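Local structure of LysR family transcriptional regulator (Vibrio vulnificus, 5B7H) at residues L30-F42 / T207-L219. The protein probably acts as a LysR-type, DNA-binding transcription regulator of the OxyR kind, of which this chain is the regulatory domain. The protein carries 1 engineered substitution. Residues are numbered along the deposited sequence; the frame is centred on the assembly and turned at random.
Sequences LLCDLVQEINQRF and TFNQLAEVVSELL
A single arginine nitrogen can hold two glutamates here: R41 NH2 donates to E217 OE1 across the contact at 2.7 Å and, in one of the two conformers of E37, to E37 OE2, one turn back on its own helix, at 2.7 Å. The E217 carboxylate lies nearly coplanar with the guanidinium, 14° between planes, and offers its syn lone pair.

Beneath this network V214 and L218 share the apolar packing with L30. V214 CG2 sits over one guanidinium face and touches the edge of the F42 ring, 3.6 Å from CE2, while CG1 meets L34 CD1 at 3.7 Å. With CG anti to the backbone N (chi1 179°), L34 sends that methyl in among L211, V214 and V215. L218 CD1 lies against the L34 backbone. In one of its two conformers, L30 puts CD1 3.8 Å from L218 CB and CD2 against V215 CG1. At this end waters 1 and 2 can each donate to L218 O or D33 OD1, whose stronger partner is H172 NE2, by a hydrogen bond.

This is plain packing between the first and C-terminal helices of the periplasmic-binding-protein-like LysR domain. The axes of 30-41 and 207-217 approach to 10.1 Å, their N-to-C directions 120° apart, and the helices cross on the sheet: L34 rests on I70 of strand 68-73, L211 on strand 16-22 and V215 on strand 81-95.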
ATOM      1  N   LEU A  30      -3.194   1.266  10.763  0.64  9.84           N
ATOM      2  CA  LEU A  30      -3.900   1.918  11.855  0.64  9.53           C
ATOM      3  C   LEU A  30      -5.256   2.466  11.443  0.64 10.37           C
ATOM      4  O   LEU A  30      -6.190   2.491  12.264  0.64  9.87           O
ATOM      5  CB  LEU A  30      -3.017   3.054  12.378  0.64 11.29           C
ATOM      6  CG  LEU A  30      -3.579   4.009  13.412  0.64 11.23           C
ATOM      7  CD1 LEU A  30      -3.831   3.272  14.728  0.64 18.54           C
ATOM      8  CD2 LEU A  30      -2.565   5.174  13.640  0.64 14.57           C
ATOM      9  N   LEU A  31      -5.401   2.961  10.199  1.00  8.27           N
ATOM     10  CA  LEU A  31      -6.669   3.607   9.850  1.00  9.02           C
ATOM     11  C   LEU A  31      -7.825   2.634   9.751  1.00  9.37           C
ATOM     12  O   LEU A  31      -8.968   3.046   9.975  1.00  9.90           O
ATOM     13  CB  LEU A  31      -6.536   4.410   8.549  1.00  8.10           C
ATOM     14  CG  LEU A  31      -5.547   5.578   8.647  1.00 11.60           C
ATOM     15  CD1 LEU A  31      -5.555   6.295   7.264  1.00  8.84           C
ATOM     16  CD2 LEU A  31      -5.906   6.567   9.764  1.00 13.55           C
ATOM     17  N   CYS A  32      -7.557   1.360   9.473  1.00  8.64           N
ATOM     18  CA  CYS A  32      -8.629   0.378   9.480  1.00 12.22           C
ATOM     19  C   CYS A  32      -9.252   0.337  10.866  1.00 11.32           C
ATOM     20  O   CYS A  32     -10.486   0.366  11.020  1.00 11.84           O
ATOM     21  CB  CYS A  32      -8.056  -1.012   9.157  1.00 12.02           C
ATOM     22  SG  CYS A  32      -7.432  -1.225   7.469  1.00 15.30           S
ATOM     23  N   ASP A  33      -8.386   0.296  11.897  1.00  9.96           N
ATOM     24  CA  ASP A  33      -8.864   0.212  13.281  1.00 12.36           C
ATOM     25  C   ASP A  33      -9.561   1.508  13.679  1.00 10.43           C
ATOM     26  O   ASP A  33     -10.605   1.486  14.355  1.00 10.66           O
ATOM     27  CB  ASP A  33      -7.672  -0.003  14.239  1.00 12.75           C
ATOM     28  CG  ASP A  33      -6.884  -1.290  13.974  1.00 20.38           C
ATOM     29  OD1 ASP A  33      -5.630  -1.223  14.149  1.00 26.88           O
ATOM     30  OD2 ASP A  33      -7.500  -2.331  13.634  1.00 20.79           O
ATOM     31  N   LEU A  34      -8.996   2.644  13.249  1.00  8.87           N
ATOM     32  CA  LEU A  34      -9.594   3.939  13.555  1.00  8.29           C
ATOM     33  C   LEU A  34     -11.008   4.033  12.998  1.00  9.28           C
ATOM     34  O   LEU A  34     -11.928   4.467  13.696  1.00  9.61           O
ATOM     35  CB  LEU A  34      -8.670   5.071  13.062  1.00  8.27           C
ATOM     36  CG  LEU A  34      -9.242   6.469  13.330  1.00  9.80           C
ATOM     37  CD1 LEU A  34      -9.455   6.762  14.807  1.00 14.92           C
ATOM     38  CD2 LEU A  34      -8.270   7.546  12.678  1.00 11.53           C
ATOM     39  N   VAL A  35     -11.202   3.644  11.734  1.00  9.11           N
ATOM     40  CA  VAL A  35     -12.534   3.743  11.141  1.00  9.17           C
ATOM     41  C   VAL A  35     -13.534   2.856  11.890  1.00  9.79           C
ATOM     42  O   VAL A  35     -14.665   3.276  12.149  1.00 10.38           O
ATOM     43  CB  VAL A  35     -12.466   3.416   9.636  1.00  9.26           C
ATOM     44  CG1 VAL A  35     -13.874   3.077   9.051  1.00 10.14           C
ATOM     45  CG2 VAL A  35     -11.779   4.552   8.867  1.00 11.19           C
ATOM     46  N   GLN A  36     -13.155   1.616  12.248  1.00  9.32           N
ATOM     47  CA  GLN A  36     -14.120   0.822  12.993  1.00 10.06           C
ATOM     48  C   GLN A  36     -14.468   1.449  14.340  1.00 11.35           C
ATOM     49  O   GLN A  36     -15.615   1.369  14.786  1.00 12.69           O
ATOM     50  CB  GLN A  36     -13.569  -0.563  13.218  1.00 11.21           C
ATOM     51  CG  GLN A  36     -13.382  -1.345  11.929  1.00 10.66           C
ATOM     52  CD  GLN A  36     -14.669  -1.411  11.106  1.00 14.11           C
ATOM     53  OE1 GLN A  36     -15.688  -1.924  11.564  1.00 14.85           O
ATOM     54  NE2 GLN A  36     -14.616  -0.913   9.862  1.00 12.83           N
ATOM     55  N   GLU A  37     -13.489   2.072  15.001  0.50 10.86           N
ATOM     56  CA  GLU A  37     -13.776   2.680  16.289  0.50 11.64           C
ATOM     57  C   GLU A  37     -14.664   3.915  16.140  0.50 12.84           C
ATOM     58  O   GLU A  37     -15.631   4.075  16.886  0.50 13.54           O
ATOM     59  CB  GLU A  37     -12.471   3.026  16.996  0.50 11.45           C
ATOM     60  CG  GLU A  37     -12.653   3.592  18.382  0.50 12.63           C
ATOM     61  CD  GLU A  37     -12.935   2.538  19.445  0.50 20.11           C
ATOM     62  OE1 GLU A  37     -13.392   1.416  19.118  0.50 22.02           O
ATOM     63  OE2 GLU A  37     -12.699   2.855  20.630  0.50 30.74           O
ATOM     64  N   ILE A  38     -14.357   4.800  15.182  1.00 11.12           N
ATOM     65  CA  ILE A  38     -15.201   5.988  15.028  1.00 12.19           C
ATOM     66  C   ILE A  38     -16.592   5.665  14.492  1.00 13.13           C
ATOM     67  O   ILE A  38     -17.572   6.365  14.849  1.00 13.54           O
ATOM     68  CB  ILE A  38     -14.535   7.109  14.238  1.00 11.44           C
ATOM     69  CG1 ILE A  38     -14.357   6.707  12.798  1.00 14.54           C
ATOM     70  CG2 ILE A  38     -13.202   7.551  14.914  1.00 13.95           C
ATOM     71  CD1 ILE A  38     -14.018   7.973  11.969  1.00 15.01           C
ATOM     72  N   ASN A  39     -16.737   4.585  13.704  1.00 11.16           N
ATOM     73  CA  ASN A  39     -18.061   4.221  13.217  1.00 13.90           C
ATOM     74  C   ASN A  39     -19.023   4.034  14.383  1.00 18.24           C
ATOM     75  O   ASN A  39     -20.202   4.407  14.301  1.00 17.10           O
ATOM     76  CB  ASN A  39     -17.973   2.936  12.404  1.00 11.53           C
ATOM     77  CG  ASN A  39     -17.562   3.169  10.956  1.00 13.99           C
ATOM     78  OD1 ASN A  39     -17.445   4.296  10.488  1.00 11.97           O
ATOM     79  ND2 ASN A  39     -17.343   2.061  10.250  1.00 13.68           N
ATOM     80  N   GLN A  40     -18.535   3.447  15.474  1.00 14.35           N
ATOM     81  CA  GLN A  40     -19.370   3.188  16.634  1.00 18.64           C
ATOM     82  C   GLN A  40     -19.406   4.379  17.583  1.00 23.17           C
ATOM     83  O   GLN A  40     -20.489   4.818  18.014  1.00 23.53           O
ATOM     84  CB  GLN A  40     -18.815   1.970  17.344  1.00 17.55           C
ATOM     85  CG  GLN A  40     -19.688   1.646  18.568  1.00 25.63           C
ATOM     86  CD  GLN A  40     -19.201   0.461  19.315  1.00 36.77           C
ATOM     87  OE1 GLN A  40     -18.061   0.433  19.776  1.00 35.28           O
ATOM     88  NE2 GLN A  40     -20.063  -0.534  19.463  1.00 43.02           N
ATOM     89  N   ARG A  41     -18.238   4.954  17.893  1.00 16.25           N
ATOM     90  CA  ARG A  41     -18.165   5.944  18.953  1.00 18.87           C
ATOM     91  C   ARG A  41     -18.556   7.339  18.484  1.00 17.13           C
ATOM     92  O   ARG A  41     -19.082   8.137  19.287  1.00 18.31           O
ATOM     93  CB  ARG A  41     -16.765   5.928  19.559  1.00 29.33           C
ATOM     94  CG  ARG A  41     -16.483   4.618  20.293  1.00 41.21           C
ATOM     95  CD  ARG A  41     -15.063   4.586  20.856  1.00 39.95           C
ATOM     96  NE  ARG A  41     -14.731   5.812  21.577  1.00 44.96           N
ATOM     97  CZ  ARG A  41     -13.544   6.054  22.129  1.00 41.48           C
ATOM     98  NH1 ARG A  41     -13.333   7.202  22.781  1.00 42.19           N
ATOM     99  NH2 ARG A  41     -12.572   5.157  22.017  1.00 33.20           N
ATOM    100  N   PHE A  42     -18.310   7.663  17.222  1.00 17.95           N
ATOM    101  CA  PHE A  42     -18.597   8.983  16.671  1.00 14.42           C
ATOM    102  C   PHE A  42     -19.233   8.781  15.307  1.00 15.10           C
ATOM    103  O   PHE A  42     -18.637   9.078  14.268  1.00 15.08           O
ATOM    104  CB  PHE A  42     -17.320   9.825  16.571  1.00 15.93           C
ATOM    105  CG  PHE A  42     -16.599   9.960  17.881  1.00 19.27           C
ATOM    106  CD1 PHE A  42     -17.153  10.713  18.904  1.00 27.82           C
ATOM    107  CD2 PHE A  42     -15.399   9.319  18.111  1.00 35.91           C
ATOM    108  CE1 PHE A  42     -16.511  10.830  20.137  1.00 32.46           C
ATOM    109  CE2 PHE A  42     -14.741   9.445  19.344  1.00 34.64           C
ATOM    110  CZ  PHE A  42     -15.304  10.192  20.353  1.00 35.56           C
ATOM    111  N   THR A 207     -11.871  18.717  18.508  1.00 16.97           N
ATOM    112  CA  THR A 207     -11.991  17.504  17.711  1.00 13.90           C
ATOM    113  C   THR A 207     -10.662  16.749  17.660  1.00 15.29           C
ATOM    114  O   THR A 207     -10.633  15.530  17.815  1.00 15.75           O
ATOM    115  CB  THR A 207     -12.433  17.873  16.288  1.00 18.48           C
ATOM    116  OG1 THR A 207     -13.625  18.659  16.377  1.00 23.83           O
ATOM    117  CG2 THR A 207     -12.703  16.666  15.468  1.00 20.80           C
ATOM    118  N   PHE A 208      -9.551  17.468  17.441  1.00 14.46           N
ATOM    119  CA  PHE A 208      -8.260  16.796  17.283  1.00 12.11           C
ATOM    120  C   PHE A 208      -7.838  16.115  18.565  1.00 15.05           C
ATOM    121  O   PHE A 208      -7.300  14.999  18.516  1.00 14.14           O
ATOM    122  CB  PHE A 208      -7.179  17.773  16.832  1.00 10.79           C
ATOM    123  CG  PHE A 208      -7.484  18.461  15.516  1.00 12.62           C
ATOM    124  CD1 PHE A 208      -8.228  17.830  14.504  1.00 12.46           C
ATOM    125  CD2 PHE A 208      -7.074  19.780  15.322  1.00 13.54           C
ATOM    126  CE1 PHE A 208      -8.522  18.536  13.315  1.00 15.45           C
ATOM    127  CE2 PHE A 208      -7.347  20.470  14.136  1.00 15.19           C
ATOM    128  CZ  PHE A 208      -8.085  19.839  13.131  1.00 18.19           C
ATOM    129  N   ASN A 209      -8.111  16.744  19.712  1.00 15.51           N
ATOM    130  CA  ASN A 209      -7.727  16.118  20.973  1.00 17.28           C
ATOM    131  C   ASN A 209      -8.583  14.880  21.253  1.00 15.81           C
ATOM    132  O   ASN A 209      -8.057  13.872  21.737  1.00 16.47           O
ATOM    133  CB  ASN A 209      -7.739  17.145  22.113  1.00 19.20           C
ATOM    134  CG  ASN A 209      -6.498  18.069  22.094  1.00 24.01           C
ATOM    135  OD1 ASN A 209      -5.359  17.624  21.935  1.00 16.30           O
ATOM    136  ND2 ASN A 209      -6.736  19.363  22.264  1.00 36.29           N
ATOM    137  N   GLN A 210      -9.887  14.902  20.926  1.00 13.47           N
ATOM    138  CA  GLN A 210     -10.690  13.666  21.059  1.00 16.06           C
ATOM    139  C   GLN A 210     -10.195  12.572  20.126  1.00 14.66           C
ATOM    140  O   GLN A 210     -10.158  11.396  20.496  1.00 15.30           O
ATOM    141  CB  GLN A 210     -12.171  13.892  20.755  1.00 19.22           C
ATOM    142  CG  GLN A 210     -12.899  14.720  21.813  1.00 30.24           C
ATOM    143  CD  GLN A 210     -14.299  15.110  21.400  1.00 41.27           C
ATOM    144  OE1 GLN A 210     -14.514  16.184  20.813  1.00 45.84           O
ATOM    145  NE2 GLN A 210     -15.270  14.243  21.702  1.00 36.44           N
ATOM    146  N   LEU A 211      -9.836  12.938  18.894  1.00 12.81           N
ATOM    147  CA  LEU A 211      -9.299  11.972  17.975  1.00 10.83           C
ATOM    148  C   LEU A 211      -7.994  11.402  18.510  1.00 12.57           C
ATOM    149  O   LEU A 211      -7.737  10.214  18.353  1.00 11.29           O
ATOM    150  CB  LEU A 211      -9.076  12.665  16.621  1.00 13.67           C
ATOM    151  CG  LEU A 211      -8.775  11.704  15.501  1.00 21.37           C
ATOM    152  CD1 LEU A 211      -9.934  10.719  15.327  1.00 25.71           C
ATOM    153  CD2 LEU A 211      -8.540  12.538  14.201  1.00 26.20           C
ATOM    154  N   ALA A 212      -7.135  12.250  19.094  1.00 11.22           N
ATOM    155  CA  ALA A 212      -5.860  11.777  19.625  1.00 13.38           C
ATOM    156  C   ALA A 212      -6.085  10.728  20.716  1.00 11.75           C
ATOM    157  O   ALA A 212      -5.368   9.713  20.744  1.00 13.08           O
ATOM    158  CB  ALA A 212      -5.065  12.968  20.203  1.00 12.15           C
ATOM    159  N   GLU A 213      -7.107  10.929  21.568  1.00 13.23           N
ATOM    160  CA  GLU A 213      -7.425   9.933  22.598  1.00 15.48           C
ATOM    161  C   GLU A 213      -7.807   8.600  21.976  1.00 14.88           C
ATOM    162  O   GLU A 213      -7.356   7.528  22.433  1.00 15.30           O
ATOM    163  CB  GLU A 213      -8.578  10.429  23.465  1.00 23.30           C
ATOM    164  CG  GLU A 213      -8.289  11.758  24.154  1.00 35.26           C
ATOM    165  CD  GLU A 213      -7.179  11.660  25.178  1.00 52.62           C
ATOM    166  OE1 GLU A 213      -6.777  10.524  25.531  1.00 57.88           O
ATOM    167  OE2 GLU A 213      -6.705  12.729  25.629  1.00 54.67           O
ATOM    168  N   VAL A 214      -8.631   8.647  20.923  1.00 12.67           N
ATOM    169  CA  VAL A 214      -9.047   7.416  20.240  1.00 11.75           C
ATOM    170  C   VAL A 214      -7.850   6.679  19.644  1.00 12.23           C
ATOM    171  O   VAL A 214      -7.669   5.467  19.831  1.00 14.20           O
ATOM    172  CB  VAL A 214     -10.079   7.751  19.143  1.00 14.73           C
ATOM    173  CG1 VAL A 214     -10.373   6.489  18.340  1.00 14.25           C
ATOM    174  CG2 VAL A 214     -11.377   8.270  19.759  1.00 16.71           C
ATOM    175  N   VAL A 215      -6.968   7.411  18.962  1.00  9.53           N
ATOM    176  CA  VAL A 215      -5.819   6.787  18.334  1.00  9.04           C
ATOM    177  C   VAL A 215      -4.889   6.218  19.384  1.00 10.38           C
ATOM    178  O   VAL A 215      -4.360   5.118  19.219  1.00 11.25           O
ATOM    179  CB  VAL A 215      -5.101   7.806  17.431  1.00 11.79           C
ATOM    180  CG1 VAL A 215      -3.798   7.215  16.876  1.00 13.08           C
ATOM    181  CG2 VAL A 215      -6.027   8.225  16.312  1.00 11.67           C
ATOM    182  N   SER A 216      -4.695   6.949  20.495  0.54 11.47           N
ATOM    183  CA  SER A 216      -3.831   6.443  21.557  0.54 12.69           C
ATOM    184  C   SER A 216      -4.296   5.074  22.054  0.54 16.59           C
ATOM    185  O   SER A 216      -3.465   4.222  22.394  0.54 16.43           O
ATOM    186  CB  SER A 216      -3.777   7.476  22.688  0.54 12.74           C
ATOM    187  OG  SER A 216      -4.872   7.348  23.580  0.54 13.86           O
ATOM    188  N   GLU A 217      -5.613   4.831  22.045  1.00 11.84           N
ATOM    189  CA  GLU A 217      -6.126   3.535  22.503  1.00 15.68           C
ATOM    190  C   GLU A 217      -5.882   2.404  21.498  1.00 17.16           C
ATOM    191  O   GLU A 217      -5.948   1.225  21.880  1.00 18.96           O
ATOM    192  CB  GLU A 217      -7.617   3.666  22.856  1.00 17.73           C
ATOM    193  CG  GLU A 217      -7.888   4.576  24.058  1.00 30.74           C
ATOM    194  CD  GLU A 217      -9.290   5.228  24.029  1.00 54.49           C
ATOM    195  OE1 GLU A 217     -10.159   4.782  23.239  1.00 59.87           O
ATOM    196  OE2 GLU A 217      -9.524   6.202  24.791  1.00 60.50           O
ATOM    197  N   LEU A 218      -5.556   2.718  20.258  1.00 14.12           N
ATOM    198  CA  LEU A 218      -5.267   1.714  19.239  1.00 14.48           C
ATOM    199  C   LEU A 218      -3.801   1.336  19.150  1.00 21.62           C
ATOM    200  O   LEU A 218      -3.452   0.453  18.359  1.00 25.43           O
ATOM    201  CB  LEU A 218      -5.675   2.265  17.863  1.00 14.23           C
ATOM    202  CG  LEU A 218      -7.162   2.626  17.819  1.00 25.22           C
ATOM    203  CD1 LEU A 218      -7.461   3.376  16.564  1.00 26.12           C
ATOM    204  CD2 LEU A 218      -8.027   1.376  17.927  1.00 21.68           C
ATOM    205  N   LEU A 219      -2.935   2.001  19.910  1.00 15.35           N
ATOM    206  CA  LEU A 219      -1.520   1.709  19.887  1.00 18.31           C
ATOM    207  C   LEU A 219      -1.046   1.118  21.212  1.00 33.35           C
ATOM    208  O   LEU A 219      -1.840   0.950  22.150  1.00 37.88           O
ATOM    209  CB  LEU A 219      -0.777   3.010  19.664  1.00 13.76           C
ATOM    210  CG  LEU A 219      -1.022   3.611  18.301  1.00 16.38           C
ATOM    211  CD1 LEU A 219      -0.469   5.087  18.273  1.00 15.73           C
ATOM    212  CD2 LEU A 219      -0.282   2.749  17.338  1.00 19.89           C
ATOM    213  OXT LEU A 219       0.148   0.806  21.363  1.00 28.62           O
TER
HETATM  214  O   HOH W   1      -3.459   0.159  15.140  1.00 32.15           O
HETATM  215  O   HOH W   2      -5.216  -1.442  17.212  1.00 35.84           O
HETATM  216  O   HOH W   3      -9.877   3.743  20.401  1.00 28.72           O